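Local coordinates for protein carboxylase (PDB 5H80) that probably catalyses, through its biotin carboxylase domain, the ATP-dependent carboxylation of biotin on a carrier domain, the first half-reaction of a single-chain bacterial carboxylase, at residues G181-L186 / E229-R234; R234-E239 / D256-R261; T301-V306 / F314-P319; Q260-K265 / W478-L483. All coordinates share one frame; numbering follows the deposited sequence.

Contact 1 (G181-L186 / E229-R234)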
# COMPACT_ATOMS: atom_id res chain seq x y z
N GLY A 181 0.97 -11.04 -48.41
CA GLY A 181 1.89 -11.97 -47.83
C GLY A 181 1.91 -11.90 -46.31
O GLY A 181 2.43 -12.79 -45.64
N ALA A 182 1.34 -10.84 -45.75
CA ALA A 182 1.25 -10.73 -44.30
C ALA A 182 0.25 -11.75 -43.75
O ALA A 182 -0.72 -11.98 -44.41
CB ALA A 182 0.82 -9.33 -43.93
N PRO A 183 0.47 -12.32 -42.55
CA PRO A 183 -0.44 -13.30 -41.93
C PRO A 183 -1.75 -12.70 -41.44
O PRO A 183 -1.93 -11.46 -41.24
CB PRO A 183 0.35 -13.86 -40.73
CG PRO A 183 1.49 -12.85 -40.49
CD PRO A 183 1.73 -12.15 -41.77
N VAL A 184 -2.69 -13.60 -41.20
CA VAL A 184 -4.04 -13.29 -40.91
C VAL A 184 -4.52 -14.27 -39.81
O VAL A 184 -3.95 -15.36 -39.55
CB VAL A 184 -4.79 -13.30 -42.28
CG1 VAL A 184 -5.12 -14.73 -42.68
CG2 VAL A 184 -6.03 -12.47 -42.23
N MET A 185 -5.47 -13.81 -39.00
CA MET A 185 -6.00 -14.65 -37.93
C MET A 185 -7.42 -14.97 -38.36
O MET A 185 -8.11 -14.09 -38.91
CB MET A 185 -5.99 -13.88 -36.60
CG MET A 185 -6.72 -14.57 -35.47
SD MET A 185 -5.58 -15.31 -34.29
CE MET A 185 -5.58 -14.02 -33.04
N LEU A 186 -7.83 -16.22 -38.18
CA LEU A 186 -9.27 -16.57 -38.14
C LEU A 186 -9.79 -16.55 -36.72
O LEU A 186 -10.90 -16.08 -36.57
CB LEU A 186 -9.56 -17.95 -38.69
CG LEU A 186 -8.94 -18.22 -40.04
CD1 LEU A 186 -9.31 -19.65 -40.37
CD2 LEU A 186 -9.39 -17.22 -41.09
N GLU A 229 -8.83 -11.32 -39.85
CA GLU A 229 -8.19 -10.11 -39.39
C GLU A 229 -6.73 -10.12 -39.72
O GLU A 229 -6.09 -11.14 -39.51
CB GLU A 229 -8.35 -10.00 -37.87
CG GLU A 229 -8.66 -8.58 -37.51
CD GLU A 229 -9.08 -8.45 -36.06
OE1 GLU A 229 -10.10 -7.75 -35.93
OE2 GLU A 229 -8.38 -9.05 -35.13
N ARG A 230 -6.18 -8.97 -40.13
CA ARG A 230 -4.67 -8.84 -40.21
C ARG A 230 -4.04 -9.22 -38.85
O ARG A 230 -4.50 -8.70 -37.81
CB ARG A 230 -4.27 -7.42 -40.67
CG ARG A 230 -2.78 -7.13 -40.65
CD ARG A 230 -2.49 -5.73 -41.12
NE ARG A 230 -1.04 -5.53 -41.19
CZ ARG A 230 -0.28 -5.72 -42.26
NH1 ARG A 230 -0.83 -5.94 -43.47
NH2 ARG A 230 1.01 -5.46 -42.15
N LEU A 231 -3.05 -10.13 -38.84
CA LEU A 231 -2.33 -10.47 -37.59
C LEU A 231 -1.43 -9.24 -37.32
O LEU A 231 -0.59 -8.87 -38.18
CB LEU A 231 -1.53 -11.76 -37.74
CG LEU A 231 -0.86 -12.30 -36.47
CD1 LEU A 231 -1.91 -12.66 -35.45
CD2 LEU A 231 0.05 -13.47 -36.76
N ILE A 232 -1.65 -8.57 -36.18
CA ILE A 232 -0.80 -7.41 -35.81
C ILE A 232 0.33 -7.95 -34.96
O ILE A 232 0.16 -8.53 -33.83
CB ILE A 232 -1.54 -6.27 -35.12
CG1 ILE A 232 -2.57 -5.70 -36.10
CG2 ILE A 232 -0.56 -5.22 -34.54
CD1 ILE A 232 -2.26 -4.37 -36.70
N GLU A 233 1.51 -7.71 -35.52
CA GLU A 233 2.72 -8.31 -35.06
C GLU A 233 3.62 -7.15 -34.46
O GLU A 233 3.49 -5.95 -34.82
CB GLU A 233 3.43 -8.96 -36.26
CG GLU A 233 2.63 -10.09 -36.89
CD GLU A 233 3.50 -10.94 -37.81
OE1 GLU A 233 3.74 -10.43 -38.92
OE2 GLU A 233 3.88 -12.07 -37.41
N ARG A 234 4.51 -7.57 -33.59
CA ARG A 234 5.37 -6.67 -32.95
C ARG A 234 4.72 -5.49 -32.28
O ARG A 234 5.26 -4.38 -32.26
CB ARG A 234 6.37 -6.15 -33.97
CG ARG A 234 7.42 -7.15 -34.23
CD ARG A 234 8.22 -6.83 -35.45
NE ARG A 234 7.45 -6.50 -36.64
CZ ARG A 234 6.83 -7.36 -37.45
NH1 ARG A 234 6.83 -8.67 -37.21
NH2 ARG A 234 6.18 -6.88 -38.52
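Leu231 reaches Pro183 with backbone and side chain together: its N-H bonds Pro183 O at 3.0 Å. Leu231 CB sits 3.5 Å from Pro183 O; CG, anti to the backbone N (chi1 -174°), carries both methyls to the other segment. CD2 rests 4.0 Å from both CB and CG of the pyrrolidine ring, whereas CD1 turns to the next residue but one and lies 4.4 Å from Met185 CB. Farther along the ring, Pro183 CG meets Glu233 OE1 at 3.7 Å, the two side chains crossing at about a right angle; Glu233 OE2 is salt-bridged to Arg201. The strands are antiparallel, Met185 and Glu229 forming a hydrogen-bonded pair and Val184 and Arg230 a non-hydrogen-bonded one, with 184-185 the middle strand of a small three-stranded sheet. Such a sheet is consistent with the mobile lid subdomain of ATP-grasp enzymes. Met185 N gives a bond of 2.8 Å to Glu229 O, and Glu229 N returns one to Met185 O. The carboxylate of Glu229 is salt-bridged to Lys145. Ala182 CB lies obliquely against the guanidinium of Arg230, 3.8 Å from NH1.

Contact 2 (R234-E239 / D256-R261)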
# COMPACT_ATOMS: atom_id res chain seq x y z
N ARG A 234 4.51 -7.57 -33.59
CA ARG A 234 5.37 -6.67 -32.95
C ARG A 234 4.72 -5.49 -32.28
O ARG A 234 5.26 -4.38 -32.26
CB ARG A 234 6.37 -6.15 -33.97
CG ARG A 234 7.42 -7.15 -34.23
CD ARG A 234 8.22 -6.83 -35.45
NE ARG A 234 7.45 -6.50 -36.64
CZ ARG A 234 6.83 -7.36 -37.45
NH1 ARG A 234 6.83 -8.67 -37.21
NH2 ARG A 234 6.18 -6.88 -38.52
N ALA A 235 3.55 -5.70 -31.74
CA ALA A 235 2.86 -4.68 -30.97
C ALA A 235 2.74 -4.93 -29.45
O ALA A 235 2.73 -6.06 -28.93
CB ALA A 235 1.51 -4.43 -31.53
N ARG A 236 2.65 -3.82 -28.76
CA ARG A 236 2.24 -3.74 -27.38
C ARG A 236 0.72 -3.52 -27.15
O ARG A 236 0.03 -2.88 -27.94
CB ARG A 236 3.08 -2.63 -26.68
CG ARG A 236 4.56 -3.01 -26.62
CD ARG A 236 5.43 -1.77 -26.22
NE ARG A 236 4.99 -1.16 -24.93
CZ ARG A 236 5.62 -0.16 -24.32
NH1 ARG A 236 6.72 0.44 -24.88
NH2 ARG A 236 5.14 0.36 -23.22
N HIS A 237 0.23 -4.06 -26.02
CA HIS A 237 -1.13 -3.96 -25.61
C HIS A 237 -1.13 -2.82 -24.65
O HIS A 237 -0.57 -2.96 -23.60
CB HIS A 237 -1.62 -5.20 -24.94
CG HIS A 237 -3.01 -5.08 -24.37
ND1 HIS A 237 -4.07 -5.80 -24.85
CD2 HIS A 237 -3.52 -4.32 -23.35
CE1 HIS A 237 -5.18 -5.46 -24.22
NE2 HIS A 237 -4.85 -4.67 -23.22
N ILE A 238 -1.71 -1.73 -25.07
CA ILE A 238 -1.84 -0.50 -24.22
C ILE A 238 -3.30 -0.04 -24.12
O ILE A 238 -3.98 0.08 -25.12
CB ILE A 238 -0.93 0.60 -24.74
CG1 ILE A 238 0.56 0.20 -24.86
CG2 ILE A 238 -0.98 1.74 -23.74
CD1 ILE A 238 1.53 1.33 -25.31
N GLU A 239 -3.79 0.15 -22.89
CA GLU A 239 -5.23 0.34 -22.66
C GLU A 239 -5.36 1.59 -21.83
O GLU A 239 -4.51 1.87 -20.99
CB GLU A 239 -5.91 -0.81 -21.97
CG GLU A 239 -5.40 -1.17 -20.52
CD GLU A 239 -5.92 -2.51 -20.00
OE1 GLU A 239 -6.39 -3.38 -20.81
OE2 GLU A 239 -5.89 -2.73 -18.80
N ASP A 256 -0.08 -1.06 -19.50
CA ASP A 256 0.49 -1.92 -20.51
C ASP A 256 0.45 -3.32 -20.01
O ASP A 256 1.05 -3.66 -18.98
CB ASP A 256 1.85 -1.51 -20.87
CG ASP A 256 2.47 -2.25 -22.08
OD1 ASP A 256 2.58 -3.49 -22.04
OD2 ASP A 256 2.86 -1.47 -22.98
N CYS A 257 -0.21 -4.13 -20.79
CA CYS A 257 -0.48 -5.52 -20.44
C CYS A 257 0.09 -6.45 -21.56
O CYS A 257 -0.54 -7.48 -21.91
CB CYS A 257 -1.93 -5.78 -20.34
SG CYS A 257 -2.82 -4.62 -19.24
N THR A 258 1.24 -6.12 -22.08
CA THR A 258 1.83 -6.84 -23.23
C THR A 258 2.24 -8.28 -22.98
O THR A 258 2.17 -9.14 -23.85
CB THR A 258 2.96 -5.98 -23.79
OG1 THR A 258 2.49 -4.69 -24.26
CG2 THR A 258 3.85 -6.79 -24.89
N VAL A 259 2.76 -8.57 -21.79
CA VAL A 259 3.23 -9.91 -21.42
C VAL A 259 1.98 -10.82 -21.12
O VAL A 259 1.24 -10.65 -20.13
CB VAL A 259 4.17 -9.82 -20.21
CG1 VAL A 259 4.54 -11.21 -19.76
CG2 VAL A 259 5.37 -8.89 -20.52
N GLN A 260 1.67 -11.66 -22.13
CA GLN A 260 0.47 -12.54 -22.14
C GLN A 260 0.89 -13.94 -22.50
O GLN A 260 1.82 -14.07 -23.20
CB GLN A 260 -0.46 -12.10 -23.24
CG GLN A 260 -0.84 -10.68 -23.11
CD GLN A 260 -1.80 -10.15 -24.13
OE1 GLN A 260 -2.37 -10.89 -24.91
NE2 GLN A 260 -2.07 -8.84 -24.03
N ARG A 261 0.19 -14.93 -21.99
CA ARG A 261 0.47 -16.38 -22.25
C ARG A 261 -0.79 -16.82 -22.95
O ARG A 261 -1.87 -16.71 -22.35
CB ARG A 261 0.68 -17.17 -21.01
CG ARG A 261 1.15 -18.61 -21.24
CD ARG A 261 1.11 -19.28 -19.89
NE ARG A 261 2.12 -20.34 -19.68
CZ ARG A 261 2.74 -20.61 -18.51
NH1 ARG A 261 2.53 -19.87 -17.41
NH2 ARG A 261 3.60 -21.64 -18.43
O HOH W 1 -4.28 -8.15 -26.65
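Arg236 and Asp256 supply the charged part of this buried contact. The guanidinium meets the carboxylate side-on, NE and NH2 both bonding Asp256 OD2 at 2.9 Å from the same face of the carboxylate. OD2 lies in the guanidinium plane, but the two flat groups are turned 46° apart; NH2 also bonds Pro273 O. Asp256 is placed for this by a CG anti to its backbone N (chi1 -172°). Ile238 CG1 lies against OD2 of Asp256 at 3.4 Å, a hydrocarbon flank to the salt-bridged oxygen.

Further hydrogen bonds surround the salt bridge. Asp256 OD1 accepts Thr258 N, closing an Asx turn, and also the Thr258 hydroxyl, with Tyr472 OH a further partner. Thr258 OG1 in turn accepts His237 N at 2.9 Å, and Cys257 N bonds His237 O at 3.1 Å. With an alanine in place of Asp256, Arg236 would probably lose its anionic mate, and Thr258 N and its hydroxyl the acceptor that closes the Asx turn.

Around the His237 ring, Glu239 OE1 takes the NE2 hydrogen at 3.1 Å in the ring plane, the Glu239 carboxylate being itself salt-bridged to Arg255, and a water lies 3.0 Å from ND1. The amide of Gln260 crosses the ring side chain at about a right angle, its NE2 bonded to Cys257 O. Apolar packing is lighter: Cys257 CB approaches His237 CD2 at 3.7 Å.

Each Asp256 oxygen thus takes several donors, which would favour an ionised carboxylate and fixes the chain as it leaves strand 249-256, beside the putative active-site region of this ATP-grasp domain.

Contact 3 (T301-V306 / F314-P319)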
# COMPACT_ATOMS: atom_id res chain seq x y z
N THR A 301 -12.65 0.54 -20.01
CA THR A 301 -11.29 0.54 -20.48
C THR A 301 -11.38 0.44 -22.04
O THR A 301 -12.17 -0.36 -22.50
CB THR A 301 -10.53 -0.57 -19.93
OG1 THR A 301 -10.47 -0.45 -18.49
CG2 THR A 301 -9.12 -0.76 -20.53
N PHE A 302 -10.53 1.16 -22.76
CA PHE A 302 -10.37 1.08 -24.17
C PHE A 302 -8.96 0.52 -24.44
O PHE A 302 -7.93 1.14 -24.04
CB PHE A 302 -10.57 2.44 -24.75
CG PHE A 302 -11.92 2.93 -24.56
CD1 PHE A 302 -12.91 2.59 -25.51
CD2 PHE A 302 -12.32 3.57 -23.37
CE1 PHE A 302 -14.24 2.99 -25.33
CE2 PHE A 302 -13.66 3.91 -23.16
CZ PHE A 302 -14.60 3.65 -24.16
N GLU A 303 -8.94 -0.63 -25.09
CA GLU A 303 -7.74 -1.48 -25.39
C GLU A 303 -7.21 -1.16 -26.83
O GLU A 303 -7.99 -1.04 -27.77
CB GLU A 303 -7.91 -2.95 -25.19
CG GLU A 303 -8.39 -3.28 -23.82
CD GLU A 303 -8.55 -4.80 -23.62
OE1 GLU A 303 -8.42 -5.54 -24.63
OE2 GLU A 303 -8.77 -5.21 -22.49
N PHE A 304 -5.90 -1.05 -26.93
CA PHE A 304 -5.25 -0.83 -28.23
C PHE A 304 -4.02 -1.73 -28.38
O PHE A 304 -3.38 -2.12 -27.40
CB PHE A 304 -4.77 0.63 -28.34
CG PHE A 304 -5.81 1.63 -28.18
CD1 PHE A 304 -6.50 2.21 -29.28
CD2 PHE A 304 -6.17 2.12 -26.88
CE1 PHE A 304 -7.40 3.16 -29.16
CE2 PHE A 304 -7.17 3.14 -26.74
CZ PHE A 304 -7.84 3.64 -27.89
N LEU A 305 -3.70 -2.04 -29.64
CA LEU A 305 -2.40 -2.53 -30.04
C LEU A 305 -1.63 -1.36 -30.65
O LEU A 305 -2.17 -0.56 -31.46
CB LEU A 305 -2.48 -3.69 -31.06
CG LEU A 305 -3.20 -4.97 -30.57
CD1 LEU A 305 -3.22 -5.97 -31.72
CD2 LEU A 305 -2.54 -5.45 -29.31
N VAL A 306 -0.37 -1.23 -30.22
CA VAL A 306 0.45 -0.15 -30.59
C VAL A 306 1.83 -0.63 -31.13
O VAL A 306 2.52 -1.49 -30.51
CB VAL A 306 0.67 0.79 -29.30
CG1 VAL A 306 1.55 2.01 -29.65
CG2 VAL A 306 -0.63 1.24 -28.65
N PHE A 314 -7.55 0.39 -32.24
CA PHE A 314 -8.62 0.04 -31.25
C PHE A 314 -9.02 -1.41 -31.40
O PHE A 314 -9.42 -1.85 -32.50
CB PHE A 314 -9.77 1.03 -31.40
CG PHE A 314 -10.98 0.63 -30.60
CD1 PHE A 314 -10.91 0.61 -29.23
CD2 PHE A 314 -12.17 0.27 -31.22
CE1 PHE A 314 -12.00 0.23 -28.46
CE2 PHE A 314 -13.29 -0.04 -30.44
CZ PHE A 314 -13.19 -0.10 -29.07
N ILE A 315 -8.95 -2.20 -30.33
CA ILE A 315 -9.27 -3.61 -30.33
C ILE A 315 -10.47 -3.95 -29.48
O ILE A 315 -11.11 -4.91 -29.83
CB ILE A 315 -8.13 -4.61 -30.04
CG1 ILE A 315 -7.48 -4.53 -28.64
CG2 ILE A 315 -7.06 -4.52 -31.12
CD1 ILE A 315 -6.57 -5.72 -28.25
N GLU A 316 -10.71 -3.24 -28.35
CA GLU A 316 -11.82 -3.69 -27.44
C GLU A 316 -12.15 -2.57 -26.52
O GLU A 316 -11.21 -1.92 -25.98
CB GLU A 316 -11.39 -4.92 -26.57
CG GLU A 316 -12.49 -5.69 -25.87
CD GLU A 316 -12.86 -7.02 -26.51
OE1 GLU A 316 -12.26 -7.38 -27.58
OE2 GLU A 316 -13.72 -7.73 -25.89
N ALA A 317 -13.45 -2.43 -26.25
CA ALA A 317 -13.96 -1.54 -25.24
C ALA A 317 -14.56 -2.44 -24.14
O ALA A 317 -15.44 -3.29 -24.39
CB ALA A 317 -14.92 -0.54 -25.78
N ASN A 318 -13.97 -2.44 -22.95
CA ASN A 318 -14.49 -3.26 -21.86
C ASN A 318 -15.27 -2.36 -20.94
O ASN A 318 -14.67 -1.56 -20.14
CB ASN A 318 -13.37 -3.96 -21.07
CG ASN A 318 -12.39 -4.70 -21.96
OD1 ASN A 318 -11.16 -4.47 -21.92
ND2 ASN A 318 -12.87 -5.57 -22.70
N PRO A 319 -16.59 -2.48 -20.97
CA PRO A 319 -17.44 -1.50 -20.31
C PRO A 319 -17.67 -1.82 -18.81
O PRO A 319 -18.85 -1.95 -18.37
CB PRO A 319 -18.76 -1.61 -21.12
CG PRO A 319 -18.82 -3.05 -21.44
CD PRO A 319 -17.39 -3.52 -21.67
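Strands 299-306 and 312-318 form an antiparallel beta hairpin at one side of a four-stranded sheet, and Glu303 faces both Ile315 and Glu316 across it. Glu303 N bonds Glu316 O at 2.8 Å, while Glu303 O takes Ile315 N at 3.0 Å. These two partners for one residue make a classic beta bulge, which shifts the register so that Phe304 pairs with Phe314. In ATP-grasp enzymes, strands like these carry acidic residues near the nucleotide and its magnesium ions, a role consistent with the Glu303 side. There the Glu303 and Glu316 side chains run side by side, Glu303 OE1 3.6 Å from Glu316 CB, while the bent chain of Glu316 (chi2 104°) takes its carboxylate away. Lys265 is salt-bridged to Glu303 OE2, and a glutamine in place of Glu303 would probably leave that lysine without one of its charged mates. The other face is aromatic. The Phe302 ring meets Phe314 CE1 at its edge, CD1 3.9 Å away, and its CE1 touches Ala317 CB at 3.6 Å. Phe304 CE1 packs obliquely on Phe314 CB at 3.9 Å. Both Phe302 and Phe304 also lean on helix 277-293.

Contact 4 (Q260-K265 / W478-L483)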
# COMPACT_ATOMS: atom_id res chain seq x y z
N GLN A 260 1.67 -11.66 -22.13
CA GLN A 260 0.47 -12.54 -22.14
C GLN A 260 0.89 -13.94 -22.50
O GLN A 260 1.82 -14.07 -23.20
CB GLN A 260 -0.46 -12.10 -23.24
CG GLN A 260 -0.84 -10.68 -23.11
CD GLN A 260 -1.80 -10.15 -24.13
OE1 GLN A 260 -2.37 -10.89 -24.91
NE2 GLN A 260 -2.07 -8.84 -24.03
N ARG A 261 0.19 -14.93 -21.99
CA ARG A 261 0.47 -16.38 -22.25
C ARG A 261 -0.79 -16.82 -22.95
O ARG A 261 -1.87 -16.71 -22.35
CB ARG A 261 0.68 -17.17 -21.01
CG ARG A 261 1.15 -18.61 -21.24
CD ARG A 261 1.11 -19.28 -19.89
NE ARG A 261 2.12 -20.34 -19.68
CZ ARG A 261 2.74 -20.61 -18.51
NH1 ARG A 261 2.53 -19.87 -17.41
NH2 ARG A 261 3.60 -21.64 -18.43
N ARG A 262 -0.70 -17.17 -24.23
CA ARG A 262 -1.94 -17.45 -25.01
C ARG A 262 -3.08 -16.48 -24.70
O ARG A 262 -4.18 -16.90 -24.37
CB ARG A 262 -2.43 -18.90 -24.78
CG ARG A 262 -1.43 -19.98 -25.21
CD ARG A 262 -2.00 -21.38 -25.09
NE ARG A 262 -1.29 -22.36 -25.92
CZ ARG A 262 -1.51 -23.67 -25.91
NH1 ARG A 262 -2.42 -24.21 -25.09
NH2 ARG A 262 -0.81 -24.47 -26.71
N HIS A 263 -2.80 -15.19 -24.78
CA HIS A 263 -3.81 -14.14 -24.61
C HIS A 263 -4.33 -13.90 -23.17
O HIS A 263 -5.16 -13.02 -22.97
CB HIS A 263 -5.00 -14.35 -25.61
CG HIS A 263 -4.58 -14.36 -27.05
ND1 HIS A 263 -4.28 -15.53 -27.73
CD2 HIS A 263 -4.40 -13.35 -27.94
CE1 HIS A 263 -3.91 -15.23 -28.96
NE2 HIS A 263 -3.99 -13.92 -29.12
N GLN A 264 -3.80 -14.62 -22.18
CA GLN A 264 -4.01 -14.31 -20.74
C GLN A 264 -2.90 -13.36 -20.19
O GLN A 264 -1.73 -13.67 -20.23
CB GLN A 264 -3.97 -15.59 -19.90
CG GLN A 264 -4.80 -16.78 -20.39
CD GLN A 264 -6.07 -16.37 -21.11
OE1 GLN A 264 -6.07 -16.18 -22.33
NE2 GLN A 264 -7.16 -16.25 -20.36
N LYS A 265 -3.28 -12.23 -19.67
CA LYS A 265 -2.37 -11.24 -19.14
C LYS A 265 -1.70 -11.74 -17.85
O LYS A 265 -2.36 -12.48 -17.08
CB LYS A 265 -3.16 -9.94 -18.90
CG LYS A 265 -3.76 -9.23 -20.12
CD LYS A 265 -4.83 -8.18 -19.73
CE LYS A 265 -5.47 -7.50 -20.92
NZ LYS A 265 -6.61 -6.58 -20.62
N TRP A 478 5.68 -12.20 -27.72
CA TRP A 478 6.95 -12.44 -27.11
C TRP A 478 6.96 -13.66 -26.26
O TRP A 478 7.86 -14.56 -26.46
CB TRP A 478 7.35 -11.22 -26.25
CG TRP A 478 8.66 -11.43 -25.57
CD1 TRP A 478 9.87 -11.20 -26.05
CD2 TRP A 478 8.82 -11.77 -24.18
NE1 TRP A 478 10.83 -11.50 -25.08
CE2 TRP A 478 10.20 -11.85 -23.92
CE3 TRP A 478 7.94 -12.09 -23.19
CZ2 TRP A 478 10.70 -12.22 -22.64
CZ3 TRP A 478 8.44 -12.41 -21.89
CH2 TRP A 478 9.81 -12.51 -21.64
N LEU A 479 6.03 -13.75 -25.32
CA LEU A 479 6.04 -14.86 -24.38
C LEU A 479 5.73 -16.19 -25.04
O LEU A 479 6.37 -17.17 -24.69
CB LEU A 479 5.17 -14.65 -23.18
CG LEU A 479 5.14 -15.61 -22.03
CD1 LEU A 479 4.50 -14.96 -20.80
CD2 LEU A 479 4.42 -16.90 -22.38
N ASP A 480 4.75 -16.24 -25.95
CA ASP A 480 4.43 -17.56 -26.54
C ASP A 480 5.61 -18.12 -27.33
O ASP A 480 5.96 -19.34 -27.22
CB ASP A 480 3.15 -17.50 -27.33
CG ASP A 480 1.88 -17.32 -26.44
OD1 ASP A 480 1.91 -17.58 -25.21
OD2 ASP A 480 0.87 -16.87 -26.99
N GLU A 481 6.32 -17.23 -28.01
CA GLU A 481 7.52 -17.64 -28.71
C GLU A 481 8.64 -18.14 -27.89
O GLU A 481 9.48 -18.85 -28.40
CB GLU A 481 8.06 -16.51 -29.55
CG GLU A 481 7.14 -16.07 -30.65
CD GLU A 481 7.81 -15.14 -31.66
OE1 GLU A 481 9.03 -15.12 -31.76
OE2 GLU A 481 7.08 -14.46 -32.37
N ARG A 482 8.75 -17.69 -26.66
CA ARG A 482 9.87 -18.06 -25.78
C ARG A 482 9.51 -18.96 -24.62
O ARG A 482 10.26 -19.05 -23.65
CB ARG A 482 10.44 -16.78 -25.24
CG ARG A 482 11.01 -15.93 -26.34
CD ARG A 482 11.42 -14.57 -25.85
NE ARG A 482 12.12 -13.88 -26.93
CZ ARG A 482 11.58 -13.48 -28.10
NH1 ARG A 482 12.38 -12.94 -28.99
NH2 ARG A 482 10.26 -13.56 -28.40
N LEU A 483 8.34 -19.58 -24.70
CA LEU A 483 7.86 -20.40 -23.61
C LEU A 483 8.90 -21.51 -23.22
O LEU A 483 9.24 -21.61 -22.04
CB LEU A 483 6.49 -20.92 -23.96
CG LEU A 483 5.72 -21.85 -23.04
CD1 LEU A 483 5.83 -21.36 -21.60
CD2 LEU A 483 4.27 -21.92 -23.50
O HOH W 2 3.89 -11.73 -24.64
O HOH W 3 2.64 -14.26 -26.04
O HOH W 4 -0.38 -14.43 -25.94
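Asp480 points its carboxylate at the backbone of the turn that starts at Arg261: OD1 accepts Arg262 N at 2.8 Å on its syn lone pair, in a nearly straight bond (170°). The group arrives there because CG is anti to its own carbonyl carbon (chi1 -70°), which swings the oxygens off the helical turn toward 260-265. The side chain of Arg262 crosses that of Asp480 at about a right angle, the guanidinium and carboxylate planes 76° apart, and its poorly ordered end makes no ion pair with it: NE and OD1 stay 5.8 Å apart.

Leu479 comes in from the same helical turn against Gln260 and Arg261. Its CB lies 3.4 Å from Gln260 O, and its CD2 packs on the aliphatic part of Arg261, 3.9 Å from CG. Arg261 runs on past Leu479 to Leu483, crossing the latter at about a right angle, with NH2 3.9 Å from Leu483 CD1; its guanidinium also makes a cation-pi contact with Phe459.

Waters fill in between the backbones. One accepts Asp480 N and lies 3.0 Å from Gln260 O; another accepts His263 N at 2.8 Å and stands beside Asp480 OD2, extending the carboxylate's hold to the next residue of the turn.

Arg261 to Gln264 is a type I' turn, its ends joined by a pair of backbone bonds: the tight turn of a beta hairpin with a two-residue loop (Arg262, His263), formed by strands 260-261 and 264-270. Here it fastens the ATP-grasp part to a short, weakly bonded helix of the C-terminal biotin carboxylase part, more than 200 residues later.

Overall arrangement
Contacts 2 and 3 are buried and share one sheet: strands 236-245 and 299-306 are neighbours in it, joined by backbone bonds. Contact 1 lies at the surface, about 16 Å between centres from contact 2, although its second segment runs directly into that contact through Arg234. Contact 4 is partly buried and takes over Gln260 and Arg261 from contact 2. The chemistry follows the place: contact 1 depends on backbone bonds and a few apolar contacts, contact 2 on buried charge, contact 3 on strand pairing and aromatic rings, contact 4 on one carboxylate and bridging waters. Lys265 of contact 4 is salt-bridged to Glu239 of contact 2 and Glu303 of contact 3.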